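Amidohydrolase (Pseudomonas aeruginosa, PDB 2I5G) probably acts as a metal-dependent dipeptidase of the peptidase M19 (membrane dipeptidase) family. Local coordinates at residues Glu24-Met29 with Asp66-Val71. The protein carries 2 engineered substitutions. Numbering follows the deposited sequence.
Sequences ELFEDM and DLVIPV
Phe26, on the helix 23-31, presents one face of its ring to Val68, whose CG2 methyl lies 4.3 Å from the ring centroid and 8° off the ring normal, a CH-pi contact over the middle of the face. The second methyl, CG1, lies on the same face but displaced to its CG-CD2 side, 4.0 Å from Phe26 CD2. Phe26 CB already points to the strand, and chi1 of -66° sets the ring beside its own backbone N, where its face meets the valine. Phenylalanine brings a broad apolar face to this buried site, and the forked methyls of a beta-branched valine can spread over it. Val68 opens the short strand 68-70, which runs parallel to strand 86-92 in a sheet of the TIM-barrel-like M19 fold. Leu67, just before the strand, packs on the helix surface itself: its branched end lets one methyl, CD2, touch both Phe26 CB, at 3.7 Å, and Glu27 CG, at 3.6 Å. Glu27 is partly exposed at the margin; its aliphatic CG packs on leucine, while its extended chain takes the carboxylate beyond, where OE1 makes a long, weak ion pair with Arg23. Trp21 meets the Phe26 ring edge-to-face.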
ATOM      1  N   GLU A  24      -0.817 -36.371  -2.212  1.00 30.22           N
ATOM      2  CA  GLU A  24      -1.904 -36.759  -3.088  1.00 31.74           C
ATOM      3  C   GLU A  24      -2.074 -35.766  -4.228  1.00 30.62           C
ATOM      4  O   GLU A  24      -2.436 -36.149  -5.341  1.00 29.92           O
ATOM      5  CB  GLU A  24      -3.208 -36.894  -2.301  1.00 55.62           C
ATOM      6  CG  GLU A  24      -4.398 -37.290  -3.170  1.00 61.87           C
ATOM      7  CD  GLU A  24      -4.038 -38.340  -4.222  1.00 65.56           C
ATOM      8  OE1 GLU A  24      -3.652 -39.470  -3.843  1.00 67.00           O
ATOM      9  OE2 GLU A  24      -4.138 -38.026  -5.432  1.00 65.43           O
ATOM     10  N   LEU A  25      -1.812 -34.493  -3.954  1.00 24.13           N
ATOM     11  CA  LEU A  25      -1.940 -33.467  -4.981  1.00 22.08           C
ATOM     12  C   LEU A  25      -0.870 -33.740  -6.021  1.00 22.14           C
ATOM     13  O   LEU A  25      -1.122 -33.690  -7.225  1.00 22.19           O
ATOM     14  CB  LEU A  25      -1.749 -32.073  -4.375  1.00  9.24           C
ATOM     15  CG  LEU A  25      -1.939 -30.853  -5.285  1.00  9.40           C
ATOM     16  CD1 LEU A  25      -0.702 -30.637  -6.130  1.00  8.91           C
ATOM     17  CD2 LEU A  25      -3.171 -31.045  -6.164  1.00  8.79           C
ATOM     18  N   PHE A  26       0.325 -34.052  -5.533  1.00 17.95           N
ATOM     19  CA  PHE A  26       1.467 -34.347  -6.386  1.00 15.74           C
ATOM     20  C   PHE A  26       1.195 -35.522  -7.313  1.00 14.45           C
ATOM     21  O   PHE A  26       1.524 -35.479  -8.493  1.00 12.80           O
ATOM     22  CB  PHE A  26       2.685 -34.634  -5.512  1.00 12.97           C
ATOM     23  CG  PHE A  26       3.155 -33.447  -4.728  1.00 13.67           C
ATOM     24  CD1 PHE A  26       3.963 -33.611  -3.608  1.00 12.49           C
ATOM     25  CD2 PHE A  26       2.802 -32.156  -5.115  1.00 13.95           C
ATOM     26  CE1 PHE A  26       4.414 -32.507  -2.885  1.00 13.16           C
ATOM     27  CE2 PHE A  26       3.249 -31.046  -4.398  1.00 15.62           C
ATOM     28  CZ  PHE A  26       4.055 -31.222  -3.283  1.00 14.88           C
ATOM     29  N   GLU A  27       0.585 -36.567  -6.774  1.00 17.11           N
ATOM     30  CA  GLU A  27       0.276 -37.753  -7.559  1.00 17.66           C
ATOM     31  C   GLU A  27      -0.787 -37.493  -8.630  1.00 16.29           C
ATOM     32  O   GLU A  27      -0.767 -38.105  -9.699  1.00 16.08           O
ATOM     33  CB  GLU A  27      -0.167 -38.878  -6.624  1.00 17.77           C
ATOM     34  CG  GLU A  27       0.903 -39.260  -5.621  1.00 22.24           C
ATOM     35  CD  GLU A  27       0.397 -40.208  -4.555  1.00 25.79           C
ATOM     36  OE1 GLU A  27       1.197 -40.612  -3.679  1.00 26.61           O
ATOM     37  OE2 GLU A  27      -0.805 -40.545  -4.590  1.00 29.06           O
ATOM     38  N   ASP A  28      -1.707 -36.581  -8.344  1.00 13.84           N
ATOM     39  CA  ASP A  28      -2.770 -36.251  -9.286  1.00 15.15           C
ATOM     40  C   ASP A  28      -2.173 -35.408 -10.414  1.00 16.04           C
ATOM     41  O   ASP A  28      -2.700 -35.366 -11.529  1.00 16.45           O
ATOM     42  CB  ASP A  28      -3.897 -35.497  -8.564  1.00 27.04           C
ATOM     43  CG  ASP A  28      -5.251 -35.658  -9.249  1.00 30.61           C
ATOM     44  OD1 ASP A  28      -5.582 -36.794  -9.657  1.00 32.50           O
ATOM     45  OD2 ASP A  28      -5.992 -34.657  -9.369  1.00 31.24           O
HETATM   46  N   MSE A  29      -1.063 -34.739 -10.118  1.00 13.28           N
HETATM   47  CA  MSE A  29      -0.388 -33.935 -11.121  1.00 13.61           C
HETATM   48  C   MSE A  29       0.267 -34.922 -12.075  1.00 12.50           C
HETATM   49  O   MSE A  29       0.307 -34.714 -13.291  1.00 12.73           O
HETATM   50  CB  MSE A  29       0.682 -33.048 -10.481  1.00 25.06           C
HETATM   51  CG  MSE A  29       0.147 -32.090  -9.443  1.00 30.61           C
HETATM   52 SE   MSE A  29       1.476 -30.830  -8.848  1.00 42.31          SE
HETATM   53  CE  MSE A  29       0.467 -29.186  -9.028  1.00 39.44           C
ATOM     54  N   ASP A  66      10.436 -37.594  -5.588  1.00 18.30           N
ATOM     55  CA  ASP A  66      10.253 -38.632  -6.590  1.00 18.74           C
ATOM     56  C   ASP A  66       9.054 -38.305  -7.480  1.00 18.62           C
ATOM     57  O   ASP A  66       8.786 -38.999  -8.458  1.00 19.62           O
ATOM     58  CB  ASP A  66      10.054 -39.981  -5.897  1.00 18.51           C
ATOM     59  CG  ASP A  66       8.868 -39.981  -4.950  1.00 20.31           C
ATOM     60  OD1 ASP A  66       8.697 -38.993  -4.205  1.00 20.49           O
ATOM     61  OD2 ASP A  66       8.113 -40.977  -4.944  1.00 20.94           O
ATOM     62  N   LEU A  67       8.352 -37.231  -7.134  1.00 19.28           N
ATOM     63  CA  LEU A  67       7.172 -36.782  -7.864  1.00 18.82           C
ATOM     64  C   LEU A  67       7.347 -35.396  -8.465  1.00 18.95           C
ATOM     65  O   LEU A  67       6.899 -35.135  -9.580  1.00 19.91           O
ATOM     66  CB  LEU A  67       5.955 -36.755  -6.930  1.00 14.84           C
ATOM     67  CG  LEU A  67       5.109 -38.027  -6.784  1.00 14.03           C
ATOM     68  CD1 LEU A  67       5.998 -39.261  -6.800  1.00 10.13           C
ATOM     69  CD2 LEU A  67       4.278 -37.938  -5.501  1.00 13.78           C
ATOM     70  N   VAL A  68       7.999 -34.506  -7.722  1.00 12.09           N
ATOM     71  CA  VAL A  68       8.190 -33.139  -8.179  1.00 11.30           C
ATOM     72  C   VAL A  68       9.599 -32.601  -7.947  1.00 10.94           C
ATOM     73  O   VAL A  68      10.346 -33.116  -7.114  1.00 12.26           O
ATOM     74  CB  VAL A  68       7.190 -32.194  -7.474  1.00 21.59           C
ATOM     75  CG1 VAL A  68       5.760 -32.618  -7.785  1.00 21.36           C
ATOM     76  CG2 VAL A  68       7.429 -32.219  -5.968  1.00 22.00           C
ATOM     77  N   ILE A  69       9.942 -31.555  -8.698  1.00 14.29           N
ATOM     78  CA  ILE A  69      11.239 -30.889  -8.609  1.00 12.06           C
ATOM     79  C   ILE A  69      11.004 -29.400  -8.837  1.00 10.94           C
ATOM     80  O   ILE A  69      10.067 -29.005  -9.541  1.00  9.58           O
ATOM     81  CB  ILE A  69      12.227 -31.377  -9.691  1.00  4.62           C
ATOM     82  CG1 ILE A  69      11.694 -31.003 -11.081  1.00  7.01           C
ATOM     83  CG2 ILE A  69      12.449 -32.868  -9.564  1.00  1.14           C
ATOM     84  CD1 ILE A  69      12.585 -31.447 -12.229  1.00 10.19           C
ATOM     85  N   PRO A  70      11.865 -28.554  -8.256  1.00  7.62           N
ATOM     86  CA  PRO A  70      11.782 -27.095  -8.369  1.00  7.58           C
ATOM     87  C   PRO A  70      11.924 -26.651  -9.811  1.00  6.30           C
ATOM     88  O   PRO A  70      12.466 -27.380 -10.631  1.00  8.46           O
ATOM     89  CB  PRO A  70      12.965 -26.612  -7.529  1.00  2.86           C
ATOM     90  CG  PRO A  70      13.227 -27.743  -6.585  1.00  1.39           C
ATOM     91  CD  PRO A  70      13.039 -28.946  -7.461  1.00  3.32           C
ATOM     92  N   VAL A  71      11.446 -25.451 -10.110  1.00  8.27           N
ATOM     93  CA  VAL A  71      11.551 -24.889 -11.454  1.00  9.48           C
ATOM     94  C   VAL A  71      12.034 -23.448 -11.380  1.00 11.47           C
ATOM     95  O   VAL A  71      11.330 -22.584 -10.869  1.00 13.81           O
ATOM     96  CB  VAL A  71      10.194 -24.908 -12.192  1.00  7.75           C
ATOM     97  CG1 VAL A  71      10.258 -24.030 -13.432  1.00  4.48           C
ATOM     98  CG2 VAL A  71       9.854 -26.324 -12.599  1.00  7.48           C
TER